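Local coordinates for protein alpha-1,2-mannosidase (Bacteroides thetaiotaomicron, PDB 2WW2) that hydrolyses alpha-mannosidic linkages with inversion of configuration, as a calcium-dependent member of glycoside hydrolase family 92, at residues D333-V338 with T448-Y453; I358-Y361 with M367-W370; L387-W392 with A459-S464; K403-M408 with L465-I470; Q411-H416 with D472-K477. All coordinates share one frame; numbering follows the deposited sequence. Where two conformers were deposited one is given.

Contact 1 (D333-V338 with T448-Y453); sequences DTFRAV and TLEYAY
R336 and E450 meet through a buried salt bridge, and F335 and Y453 pack beside it: charge and aromatic contact side by side. In the salt bridge, R336 NH2 donates to E450 OE2 over 2.9 Å, and the oxygen accepts on its syn lone pair, the side that faces OE1. The oxygen lies at the guanidinium edge, practically in its plane, yet the carboxylate is turned 80° against the guanidinium, so a single nitrogen makes the direct bond. Water 1 supplies a second, indirect link: it accepts from R336 NH1 at 2.9 Å and donates to E450 OE2 at 2.7 Å. Because the E450 chain bends at chi2 (-81°), its carboxylate curls over to the arginine instead of running straight out from helix 444-465. W332 adds to the site, its carbonyl receiving R336 NE, its indole standing in a cation-pi relation to the guanidinium and its NE1 giving E450 OE2 a weak bond.

Among the aromatic groups, F335 CE1 touches Y453 CE2 at 3.6 Å. The two planes make only 27°, but the rings are offset so strongly that little of one covers the other. F335 CE2 also sits over the centre of the R336 guanidinium, 3.4 Å above its plane. The Y453 hydroxyl is hydrogen-bonded to P647 O and S386 OG.

With alanine in place of E450, the buried guanidinium would probably lose its charged mate and water 1 its acceptor. The opposite charges probably offset each other in the interior, and the flat faces around R336 probably limit its rotation.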
# COMPACT_ATOMS: atom_id res chain seq x y z
N ASP A 333 13.82 7.35 24.42
CA ASP A 333 13.62 8.40 23.40
C ASP A 333 14.70 9.47 23.49
O ASP A 333 15.32 9.85 22.47
CB ASP A 333 12.27 9.08 23.58
CG ASP A 333 11.16 8.40 22.81
OD1 ASP A 333 11.33 8.10 21.61
OD2 ASP A 333 10.11 8.19 23.41
N THR A 334 14.91 9.98 24.69
CA THR A 334 15.68 11.23 24.84
C THR A 334 17.22 11.08 24.82
O THR A 334 17.91 12.06 24.73
CB THR A 334 15.23 12.01 26.10
OG1 THR A 334 15.49 11.22 27.27
CG2 THR A 334 13.73 12.35 26.01
N PHE A 335 17.75 9.85 24.91
CA PHE A 335 19.22 9.70 24.84
C PHE A 335 19.76 10.05 23.46
O PHE A 335 20.93 10.41 23.31
CB PHE A 335 19.66 8.28 25.21
CG PHE A 335 19.70 7.31 24.04
CD1 PHE A 335 20.78 7.28 23.17
CD2 PHE A 335 18.67 6.39 23.84
CE1 PHE A 335 20.82 6.37 22.09
CE2 PHE A 335 18.71 5.46 22.77
CZ PHE A 335 19.79 5.47 21.90
N ARG A 336 18.92 9.92 22.44
CA ARG A 336 19.36 9.99 21.04
C ARG A 336 19.82 11.39 20.64
O ARG A 336 20.84 11.54 19.94
CB ARG A 336 18.26 9.46 20.08
CG ARG A 336 17.89 7.98 20.35
CD ARG A 336 16.57 7.49 19.72
NE ARG A 336 16.08 6.30 20.45
CZ ARG A 336 16.44 5.04 20.17
NH1 ARG A 336 17.28 4.80 19.18
NH2 ARG A 336 15.96 4.03 20.89
N ALA A 337 19.08 12.42 21.04
CA ALA A 337 19.43 13.78 20.60
C ALA A 337 19.15 14.85 21.65
O ALA A 337 19.83 15.87 21.69
CB ALA A 337 18.70 14.12 19.28
N VAL A 338 18.11 14.65 22.46
CA VAL A 338 17.72 15.67 23.45
C VAL A 338 18.84 15.87 24.50
O VAL A 338 19.33 16.98 24.72
CB VAL A 338 16.37 15.29 24.15
CG1 VAL A 338 16.14 16.16 25.39
CG2 VAL A 338 15.17 15.45 23.17
N THR A 448 17.81 -6.77 22.49
CA THR A 448 19.18 -7.19 22.23
C THR A 448 19.96 -6.04 21.60
O THR A 448 21.11 -5.75 21.98
CB THR A 448 19.22 -8.40 21.27
OG1 THR A 448 18.50 -9.49 21.84
CG2 THR A 448 20.66 -8.85 21.03
N LEU A 449 19.36 -5.39 20.61
CA LEU A 449 20.04 -4.29 19.92
C LEU A 449 20.30 -3.09 20.84
O LEU A 449 21.39 -2.49 20.81
CB LEU A 449 19.27 -3.89 18.64
CG LEU A 449 19.20 -5.01 17.58
CD1 LEU A 449 18.06 -4.78 16.56
CD2 LEU A 449 20.54 -5.21 16.85
N GLU A 450 19.33 -2.74 21.67
CA GLU A 450 19.54 -1.67 22.65
C GLU A 450 20.63 -2.06 23.66
O GLU A 450 21.45 -1.23 24.07
CB GLU A 450 18.23 -1.37 23.40
CG GLU A 450 17.08 -0.84 22.51
CD GLU A 450 17.19 0.66 22.21
OE1 GLU A 450 17.95 1.35 22.93
OE2 GLU A 450 16.51 1.16 21.26
N TYR A 451 20.66 -3.33 24.05
CA TYR A 451 21.63 -3.78 25.05
C TYR A 451 23.07 -3.81 24.53
O TYR A 451 24.01 -3.51 25.28
CB TYR A 451 21.28 -5.17 25.57
CG TYR A 451 19.93 -5.31 26.26
CD1 TYR A 451 19.19 -4.20 26.66
CD2 TYR A 451 19.40 -6.57 26.50
CE1 TYR A 451 17.95 -4.36 27.28
CE2 TYR A 451 18.17 -6.75 27.13
CZ TYR A 451 17.45 -5.63 27.51
OH TYR A 451 16.24 -5.79 28.12
N ALA A 452 23.26 -4.22 23.28
CA ALA A 452 24.61 -4.24 22.69
C ALA A 452 25.20 -2.82 22.70
O ALA A 452 26.38 -2.61 22.95
CB ALA A 452 24.56 -4.81 21.27
N TYR A 453 24.35 -1.83 22.43
CA TYR A 453 24.75 -0.43 22.50
C TYR A 453 25.09 0.03 23.93
O TYR A 453 26.13 0.69 24.16
CB TYR A 453 23.64 0.47 21.92
CG TYR A 453 23.85 1.95 22.23
CD1 TYR A 453 24.92 2.65 21.68
CD2 TYR A 453 22.98 2.64 23.08
CE1 TYR A 453 25.11 4.00 21.96
CE2 TYR A 453 23.17 3.98 23.37
CZ TYR A 453 24.23 4.65 22.80
OH TYR A 453 24.42 5.97 23.09
O HOH W 1 17.39 1.90 18.77

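Contact 2 (I358-Y361 with M367-W370); sequences INAY and MPEW
M367 stands directly opposite Y361, where the chain has left helix 347-364 and doubled back upon it; the two CA atoms are only 4.6 Å apart. Between the helical turn and the returning loop, the side chains meet through apolar carbon. Along the return, M367 comes first. Its CB points away from the helix, yet its CG rests on Y361 CB at 3.9 Å. Its backbone N lies at the edge of the Y361 ring, 4.1 Å from CD1 and close to the ring plane. The thioether chain is straight as far as SD and then bends (chi3 -77°), carrying its end into the packing against helices 383-393 and 401-413.

P368 follows and takes over the contact. Its ring presents CD to A360 CB at 3.7 Å, with CG a little farther off at 4.1 Å. The A360 methyl points toward the proline, so a small methyl of the helix meets the flank of a rigid ring, and Y316 packs on both. E369 then turns its carboxylate elsewhere, to S384 and Q411, and W370 enters strand 370-371.

This tight return therefore joins helix 347-364 to an outermost strand of the five-stranded antiparallel sheet, where 370-371 pairs with 326-330. On the helix side, the Y361 hydroxyl is hydrogen-bonded to E406 of helix 401-413, while M367 reaches L388 on helix 383-393.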
# COMPACT_ATOMS: atom_id res chain seq x y z
N ILE A 358 22.05 9.04 39.39
CA ILE A 358 22.73 8.33 40.49
C ILE A 358 21.89 8.41 41.78
O ILE A 358 21.75 7.44 42.51
CB ILE A 358 24.16 8.87 40.71
CG1 ILE A 358 24.98 8.66 39.43
CG2 ILE A 358 24.85 8.17 41.91
CD1 ILE A 358 24.92 7.24 38.92
N ASN A 359 21.31 9.58 42.05
CA ASN A 359 20.47 9.73 43.22
C ASN A 359 19.30 8.74 43.16
O ASN A 359 18.97 8.10 44.15
CB ASN A 359 19.93 11.16 43.35
CG ASN A 359 21.01 12.17 43.67
OD1 ASN A 359 22.08 11.82 44.15
ND2 ASN A 359 20.73 13.45 43.40
N ALA A 360 18.65 8.63 42.01
CA ALA A 360 17.52 7.70 41.86
C ALA A 360 18.00 6.28 42.11
O ALA A 360 17.31 5.48 42.77
CB ALA A 360 16.91 7.82 40.43
N TYR A 361 19.19 5.97 41.61
CA TYR A 361 19.81 4.66 41.85
C TYR A 361 20.04 4.43 43.35
O TYR A 361 19.74 3.35 43.87
CB TYR A 361 21.13 4.53 41.07
CG TYR A 361 21.99 3.34 41.48
CD1 TYR A 361 21.70 2.06 41.03
CD2 TYR A 361 23.10 3.52 42.30
CE1 TYR A 361 22.51 0.97 41.40
CE2 TYR A 361 23.91 2.46 42.66
CZ TYR A 361 23.60 1.19 42.22
OH TYR A 361 24.42 0.14 42.59
N MET A 367 18.79 2.59 38.25
CA MET A 367 18.68 3.84 37.51
C MET A 367 17.34 3.86 36.77
O MET A 367 16.84 2.81 36.35
CB MET A 367 19.82 4.00 36.51
CG MET A 367 21.19 4.05 37.15
SD MET A 367 22.48 4.46 35.95
CE MET A 367 22.66 2.88 35.11
N PRO A 368 16.75 5.05 36.61
CA PRO A 368 15.49 5.08 35.88
C PRO A 368 15.70 4.92 34.37
O PRO A 368 16.80 5.19 33.87
CB PRO A 368 14.95 6.48 36.17
CG PRO A 368 16.17 7.32 36.46
CD PRO A 368 17.21 6.38 37.04
N GLU A 369 14.64 4.47 33.67
CA GLU A 369 14.65 4.41 32.22
C GLU A 369 13.47 5.26 31.73
O GLU A 369 13.68 6.24 31.02
CB GLU A 369 14.60 2.96 31.70
CG GLU A 369 15.79 2.07 32.12
CD GLU A 369 17.13 2.51 31.55
OE1 GLU A 369 17.14 3.40 30.68
OE2 GLU A 369 18.19 1.99 31.98
N TRP A 370 12.25 4.90 32.14
CA TRP A 370 11.10 5.81 32.06
C TRP A 370 10.72 6.19 33.49
O TRP A 370 10.50 5.32 34.33
CB TRP A 370 9.90 5.13 31.35
CG TRP A 370 9.42 5.90 30.13
CD1 TRP A 370 9.53 5.50 28.83
CD2 TRP A 370 8.81 7.20 30.12
NE1 TRP A 370 8.99 6.48 27.99
CE2 TRP A 370 8.54 7.53 28.76
CE3 TRP A 370 8.43 8.10 31.12
CZ2 TRP A 370 7.94 8.73 28.39
CZ3 TRP A 370 7.84 9.32 30.75
CH2 TRP A 370 7.60 9.62 29.38

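Contact 3 (L387-W392 with A459-S464); sequences LLVDAW and ARFAES
The indole of W392 receives the edge of F461 on one of its faces, a T-shaped pair with ring planes 72° apart. F461 CE1 is the atom that makes the approach. It stands 3.3 Å above the indole plane, displaced toward the rim, and lies 3.4 Å from both CG and CD2 of W392. The centroids of the phenyl and the five-membered ring are 4.7 Å apart. On the F461 side, W392 CB lies in the phenyl plane at its edge. Both aromatic groups leave their helices with CG anti to the backbone N (chi1 -168° in W392), which lets the two rings meet between the helices.

One turn before W392, V389 CG2 packs on F461 CB at 3.7 Å. S464 OG comes near W392 NE1 but is bound within its own segment, to F461 O at 2.9 Å. The two segments cross at 45° with a closest axis approach of 10.0 Å, and M408 of helix 401-413 touches V389 and F461 as well.

Were W392 replaced by alanine, the edge of F461 would probably lose the face it rests on and the phenyl be freer to turn. The chemistry is that of aromatic CH groups directed at a pi face: apolar in character, but oriented.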
# COMPACT_ATOMS: atom_id res chain seq x y z
N LEU A 387 23.15 8.43 28.78
CA LEU A 387 23.20 9.79 29.32
C LEU A 387 24.44 10.02 30.17
O LEU A 387 25.11 11.04 30.07
CB LEU A 387 21.97 10.08 30.19
CG LEU A 387 20.76 10.67 29.47
CD1 LEU A 387 20.20 9.67 28.45
CD2 LEU A 387 19.70 11.06 30.52
N LEU A 388 24.74 9.05 31.03
CA LEU A 388 25.92 9.18 31.87
C LEU A 388 27.21 9.18 31.05
O LEU A 388 28.11 9.99 31.26
CB LEU A 388 25.96 8.05 32.92
CG LEU A 388 24.84 8.00 33.98
CD1 LEU A 388 25.05 6.80 34.93
CD2 LEU A 388 24.86 9.29 34.79
N VAL A 389 27.32 8.24 30.12
CA VAL A 389 28.60 8.07 29.40
C VAL A 389 28.81 9.17 28.34
O VAL A 389 29.92 9.70 28.17
CB VAL A 389 28.69 6.68 28.76
CG1 VAL A 389 29.95 6.58 27.88
CG2 VAL A 389 28.70 5.61 29.89
N ASP A 390 27.74 9.51 27.63
CA ASP A 390 27.86 10.59 26.65
C ASP A 390 28.36 11.86 27.34
O ASP A 390 29.27 12.55 26.83
CB ASP A 390 26.52 10.84 25.93
CG ASP A 390 26.65 11.87 24.82
OD1 ASP A 390 27.43 11.63 23.87
OD2 ASP A 390 25.98 12.94 24.91
N ALA A 391 27.78 12.17 28.51
CA ALA A 391 28.18 13.36 29.26
C ALA A 391 29.63 13.23 29.71
O ALA A 391 30.43 14.15 29.53
CB ALA A 391 27.28 13.58 30.46
N TRP A 392 29.97 12.07 30.24
CA TRP A 392 31.32 11.85 30.77
C TRP A 392 32.37 12.08 29.69
O TRP A 392 33.43 12.68 29.96
CB TRP A 392 31.43 10.43 31.33
CG TRP A 392 32.67 10.20 32.15
CD1 TRP A 392 33.88 9.76 31.70
CD2 TRP A 392 32.81 10.38 33.57
NE1 TRP A 392 34.77 9.66 32.75
CE2 TRP A 392 34.13 10.03 33.90
CE3 TRP A 392 31.95 10.81 34.58
CZ2 TRP A 392 34.62 10.11 35.22
CZ3 TRP A 392 32.43 10.88 35.89
CH2 TRP A 392 33.75 10.52 36.19
N ALA A 459 31.57 -0.30 28.24
CA ALA A 459 32.96 -0.63 27.92
C ALA A 459 33.78 0.66 27.77
O ALA A 459 34.90 0.78 28.27
CB ALA A 459 33.04 -1.46 26.65
N ARG A 460 33.21 1.62 27.04
CA ARG A 460 33.89 2.89 26.82
C ARG A 460 34.18 3.56 28.16
O ARG A 460 35.27 4.10 28.36
CB ARG A 460 33.01 3.80 25.97
CG ARG A 460 32.93 3.37 24.49
CD ARG A 460 34.05 4.07 23.73
NE ARG A 460 33.76 5.49 23.78
CZ ARG A 460 34.63 6.48 23.61
NH1 ARG A 460 35.93 6.23 23.37
NH2 ARG A 460 34.18 7.73 23.69
N PHE A 461 33.17 3.58 29.03
CA PHE A 461 33.27 4.20 30.34
C PHE A 461 34.35 3.54 31.17
O PHE A 461 35.25 4.23 31.68
CB PHE A 461 31.92 4.18 31.08
CG PHE A 461 31.88 5.01 32.34
CD1 PHE A 461 31.83 6.41 32.27
CD2 PHE A 461 31.88 4.40 33.59
CE1 PHE A 461 31.80 7.17 33.43
CE2 PHE A 461 31.84 5.16 34.74
CZ PHE A 461 31.82 6.54 34.68
N ALA A 462 34.30 2.21 31.27
CA ALA A 462 35.29 1.49 32.06
C ALA A 462 36.70 1.76 31.50
O ALA A 462 37.64 1.96 32.26
CB ALA A 462 35.02 0.00 32.06
N GLU A 463 36.83 1.73 30.18
CA GLU A 463 38.15 1.92 29.56
C GLU A 463 38.73 3.28 29.95
O GLU A 463 39.92 3.40 30.26
CB GLU A 463 38.06 1.78 28.03
CG GLU A 463 39.43 1.74 27.38
CD GLU A 463 39.39 1.30 25.93
OE1 GLU A 463 38.61 1.89 25.17
OE2 GLU A 463 40.14 0.35 25.59
N SER A 464 37.89 4.31 29.95
CA SER A 464 38.33 5.67 30.29
C SER A 464 38.75 5.81 31.76
O SER A 464 39.45 6.76 32.11
CB SER A 464 37.27 6.72 29.91
OG SER A 464 36.28 6.83 30.92

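Contact 4 (K403-M408 with L465-I470); sequences KALEAM and LGKQDI
A Schellman motif closes helix 444-465 at G466, and the corner that follows, with K467 as N-cap of helix 468-475, brings L465, K467 and I470 round one leucine, L405 of helix 401-413. At G466 the backbone adopts a positive phi of 87°, where a CB would crowd the carbonyl O of L465; K467 N binds back to A462 O. K467 itself is the centre of an inverse gamma turn, spanned by a weak bond from Q468 N to G466 O.

L405 projects with CG anti to its backbone nitrogen (chi1 -179°), and its CD2 alone does the touching. The closest partner is K467 CD, at 3.4 Å closer than two carbons normally pack. K467 CE follows at 4.0 Å, as the side chains run past one another from opposite sides. I470 CD1 comes within 4.2 Å of the same methyl, and L465 CD1 within 4.4 Å. The lysine thus serves with its aliphatic shaft; it stays extended until chi4, where it bends and sends NZ to a salt bridge with E402.

Neighbouring helices complete the surroundings. L465 also rests on W392 of helix 383-393, I470 on A462 of helix 444-465, and A404 and M408 on F461. The other flank of helix 401-413 is lined by helix 347-364, on which K403 and A407 pack.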
# COMPACT_ATOMS: atom_id res chain seq x y z
N LYS A 403 31.00 4.79 41.60
CA LYS A 403 29.57 4.62 41.90
C LYS A 403 28.79 4.53 40.59
O LYS A 403 27.88 3.69 40.45
CB LYS A 403 29.06 5.79 42.75
CG LYS A 403 27.53 5.88 42.86
CD LYS A 403 26.93 4.70 43.64
CE LYS A 403 26.92 4.95 45.14
NZ LYS A 403 26.76 3.67 45.89
N ALA A 404 29.13 5.38 39.62
CA ALA A 404 28.44 5.33 38.32
C ALA A 404 28.68 3.98 37.64
O ALA A 404 27.75 3.38 37.12
CB ALA A 404 28.88 6.49 37.41
N LEU A 405 29.92 3.50 37.66
CA LEU A 405 30.20 2.21 37.03
C LEU A 405 29.39 1.08 37.69
O LEU A 405 28.91 0.17 37.01
CB LEU A 405 31.70 1.88 37.10
CG LEU A 405 32.07 0.55 36.44
CD1 LEU A 405 31.59 0.47 34.98
CD2 LEU A 405 33.58 0.31 36.51
N GLU A 406 29.29 1.13 39.02
CA GLU A 406 28.58 0.10 39.78
C GLU A 406 27.11 0.09 39.37
O GLU A 406 26.52 -0.97 39.13
CB GLU A 406 28.72 0.37 41.27
CG GLU A 406 27.78 -0.41 42.17
CD GLU A 406 27.73 0.18 43.59
OE1 GLU A 406 28.74 0.08 44.30
OE2 GLU A 406 26.68 0.74 43.99
N ALA A 407 26.53 1.29 39.28
CA ALA A 407 25.15 1.46 38.88
C ALA A 407 24.90 0.93 37.46
O ALA A 407 23.89 0.27 37.20
CB ALA A 407 24.76 2.95 38.97
N MET A 408 25.83 1.23 36.55
CA MET A 408 25.73 0.80 35.15
C MET A 408 25.74 -0.71 35.05
O MET A 408 24.91 -1.31 34.37
CB MET A 408 26.90 1.34 34.34
CG MET A 408 26.85 2.83 34.05
SD MET A 408 28.42 3.31 33.31
CE MET A 408 28.28 5.09 33.51
N LEU A 465 38.34 4.87 32.61
CA LEU A 465 38.77 4.88 34.02
C LEU A 465 40.04 4.07 34.23
O LEU A 465 40.61 4.07 35.34
CB LEU A 465 37.67 4.31 34.93
CG LEU A 465 36.26 4.90 34.84
CD1 LEU A 465 35.36 4.28 35.93
CD2 LEU A 465 36.29 6.42 34.97
N GLY A 466 40.50 3.39 33.18
CA GLY A 466 41.66 2.52 33.29
C GLY A 466 41.28 1.12 33.73
O GLY A 466 42.15 0.30 34.06
N LYS A 467 39.98 0.83 33.78
CA LYS A 467 39.54 -0.52 34.16
C LYS A 467 39.41 -1.43 32.94
O LYS A 467 38.30 -1.79 32.52
CB LYS A 467 38.24 -0.46 34.96
CG LYS A 467 38.35 0.36 36.25
CD LYS A 467 36.96 0.63 36.83
CE LYS A 467 37.02 1.47 38.11
NZ LYS A 467 37.80 0.77 39.18
N GLN A 468 40.55 -1.82 32.39
CA GLN A 468 40.60 -2.52 31.11
C GLN A 468 39.96 -3.91 31.10
O GLN A 468 39.37 -4.31 30.10
CB GLN A 468 42.05 -2.62 30.61
CG GLN A 468 42.15 -2.95 29.13
CD GLN A 468 41.55 -1.86 28.27
OE1 GLN A 468 41.91 -0.69 28.41
NE2 GLN A 468 40.61 -2.23 27.40
N ASP A 469 40.05 -4.64 32.21
CA ASP A 469 39.42 -5.95 32.28
C ASP A 469 37.90 -5.84 32.14
O ASP A 469 37.27 -6.56 31.36
CB ASP A 469 39.77 -6.66 33.59
CG ASP A 469 41.18 -7.22 33.59
OD1 ASP A 469 41.73 -7.45 32.49
OD2 ASP A 469 41.74 -7.44 34.69
N ILE A 470 37.31 -4.93 32.90
CA ILE A 470 35.87 -4.69 32.78
C ILE A 470 35.53 -4.15 31.39
O ILE A 470 34.52 -4.55 30.78
CB ILE A 470 35.37 -3.74 33.89
CG1 ILE A 470 35.48 -4.45 35.25
CG2 ILE A 470 33.92 -3.29 33.61
CD1 ILE A 470 35.22 -3.53 36.45

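Contact 5 (Q411-H416 with D472-K477); sequences QTQARH and DQYYQK
Y474 extends its ring from helix 468-475 until the hydroxyl reaches T412, near the C-terminal end of helix 401-413. The contact joins two helices of the catalytic domain, which is consistent with the (alpha/alpha)6 barrel of family 92. Y474 OH stands 3.0 Å from T412 OG1, which lies at the edge of the tyrosine ring and in its plane. The threonine sets OG1 between its own backbone N and carbonyl carbon (chi1 70°), a placement that leaves the same oxygen hydrogen-bonded to I409 O, one turn earlier in the helix. Both residues are buried, and the I409 carbonyl gives the threonine oxygen a second polar neighbour.

Q413 comes up beside the tyrosine, its CG 4.3 Å from Y474 OH. K477 approaches from the second segment with its chain extended beyond CG, and its ammonium group forms a salt bridge with D431. The backbone at this end closes with a short turn, K477 N bonding to Y474 O at 2.9 Å. Helix 444-465 packs alongside, I458 against T412 and D455 against Y474.

Past Q413 the chain runs on in an extended course. R415, which pairs with D425, takes hold of the next residue side-on as well: NE reaches H416 O at 2.8 Å and NH2 the same atom at 3.0 Å, both in the carbonyl plane.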
# COMPACT_ATOMS: atom_id res chain seq x y z
N GLN A 411 22.57 -2.28 36.41
CA GLN A 411 21.47 -2.09 35.48
C GLN A 411 21.44 -3.20 34.41
O GLN A 411 20.39 -3.52 33.86
CB GLN A 411 21.58 -0.70 34.82
CG GLN A 411 20.30 -0.21 34.13
CD GLN A 411 19.27 0.33 35.12
OE1 GLN A 411 19.43 0.22 36.34
NE2 GLN A 411 18.21 0.95 34.59
N THR A 412 22.60 -3.79 34.12
CA THR A 412 22.68 -4.83 33.10
C THR A 412 22.68 -6.23 33.70
O THR A 412 22.64 -7.21 32.97
CB THR A 412 23.98 -4.71 32.28
OG1 THR A 412 25.09 -5.09 33.12
CG2 THR A 412 24.19 -3.29 31.77
N GLN A 413 22.76 -6.32 35.03
CA GLN A 413 22.90 -7.62 35.69
C GLN A 413 21.77 -7.91 36.68
O GLN A 413 21.88 -8.81 37.52
CB GLN A 413 24.24 -7.70 36.41
CG GLN A 413 25.42 -7.62 35.46
CD GLN A 413 25.54 -8.87 34.59
OE1 GLN A 413 25.43 -8.81 33.36
NE2 GLN A 413 25.75 -9.99 35.22
N ALA A 414 20.71 -7.12 36.57
CA ALA A 414 19.52 -7.30 37.40
C ALA A 414 18.32 -6.67 36.71
O ALA A 414 18.47 -5.90 35.77
CB ALA A 414 19.72 -6.65 38.77
N ARG A 415 17.13 -6.99 37.20
CA ARG A 415 15.91 -6.40 36.70
C ARG A 415 14.94 -6.25 37.86
O ARG A 415 14.90 -7.08 38.77
CB ARG A 415 15.27 -7.30 35.63
CG ARG A 415 14.34 -6.54 34.68
CD ARG A 415 13.20 -7.43 34.19
NE ARG A 415 12.17 -7.60 35.20
CZ ARG A 415 11.03 -8.26 34.99
NH1 ARG A 415 10.78 -8.81 33.81
NH2 ARG A 415 10.13 -8.36 35.98
N HIS A 416 14.16 -5.18 37.83
CA HIS A 416 13.14 -4.97 38.84
C HIS A 416 12.19 -6.17 38.87
O HIS A 416 11.86 -6.74 37.81
CB HIS A 416 12.38 -3.68 38.52
CG HIS A 416 11.50 -3.19 39.62
ND1 HIS A 416 10.27 -3.75 39.89
CD2 HIS A 416 11.64 -2.16 40.49
CE1 HIS A 416 9.70 -3.11 40.89
NE2 HIS A 416 10.51 -2.12 41.27
N ASP A 472 37.10 -4.78 28.53
CA ASP A 472 37.14 -5.91 27.61
C ASP A 472 35.94 -6.86 27.80
O ASP A 472 35.40 -7.39 26.84
CB ASP A 472 38.48 -6.67 27.72
CG ASP A 472 39.69 -5.78 27.34
OD1 ASP A 472 39.52 -4.72 26.69
OD2 ASP A 472 40.82 -6.15 27.69
N GLN A 473 35.48 -7.05 29.04
CA GLN A 473 34.27 -7.85 29.26
C GLN A 473 33.08 -7.27 28.48
O GLN A 473 32.27 -8.01 27.91
CB GLN A 473 33.88 -7.89 30.74
CG GLN A 473 34.71 -8.82 31.59
CD GLN A 473 34.40 -8.62 33.06
OE1 GLN A 473 35.30 -8.40 33.87
NE2 GLN A 473 33.12 -8.65 33.40
N TYR A 474 32.97 -5.95 28.49
CA TYR A 474 31.83 -5.30 27.88
C TYR A 474 31.98 -5.11 26.38
O TYR A 474 31.00 -5.21 25.65
CB TYR A 474 31.46 -4.00 28.63
CG TYR A 474 30.56 -4.31 29.82
CD1 TYR A 474 29.18 -4.26 29.69
CD2 TYR A 474 31.10 -4.68 31.05
CE1 TYR A 474 28.35 -4.57 30.75
CE2 TYR A 474 30.27 -5.00 32.12
CZ TYR A 474 28.90 -4.95 31.95
OH TYR A 474 28.07 -5.25 33.00
N TYR A 475 33.21 -4.85 25.92
CA TYR A 475 33.48 -4.78 24.49
C TYR A 475 33.13 -6.11 23.82
O TYR A 475 32.72 -6.14 22.66
CB TYR A 475 34.94 -4.39 24.22
CG TYR A 475 35.20 -2.89 24.28
CD1 TYR A 475 34.43 -2.01 23.54
CD2 TYR A 475 36.25 -2.37 25.04
CE1 TYR A 475 34.68 -0.64 23.56
CE2 TYR A 475 36.50 -1.01 25.08
CZ TYR A 475 35.72 -0.15 24.33
OH TYR A 475 35.95 1.20 24.36
N GLN A 476 33.28 -7.21 24.56
CA GLN A 476 32.90 -8.52 24.02
C GLN A 476 31.41 -8.61 23.70
O GLN A 476 31.01 -9.44 22.89
CB GLN A 476 33.30 -9.65 24.97
N LYS A 477 30.59 -7.75 24.31
CA LYS A 477 29.15 -7.79 24.05
C LYS A 477 28.70 -6.76 23.00
O LYS A 477 27.60 -6.87 22.44
CB LYS A 477 28.37 -7.60 25.35
CG LYS A 477 28.79 -8.54 26.49
CD LYS A 477 28.03 -8.14 27.78
CE LYS A 477 28.61 -8.80 29.03
NZ LYS A 477 27.63 -8.74 30.15

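How the contacts relate
From the N terminus, 333-338 opens contact 1, and contact 2 closes first, its short loop from 358-361 to 367-370 nested inside that larger loop. Then 387-392, 403-408 and 411-416 open contacts 3, 4 and 5. Their partners return in the same order after 448-453 has closed contact 1: 459-464, 465-470 and 472-477. Contacts 1, 3, 4 and 5 therefore all cross one another. Helices 444-465 and 468-475 pack against helices 383-393 and 401-413, with F335 touching L387 between contacts 1 and 3. Contact 2 joins this bundle through Q411, which is hydrogen-bonded to E369 and M367 O, so that the small sheet and the helices are tied together.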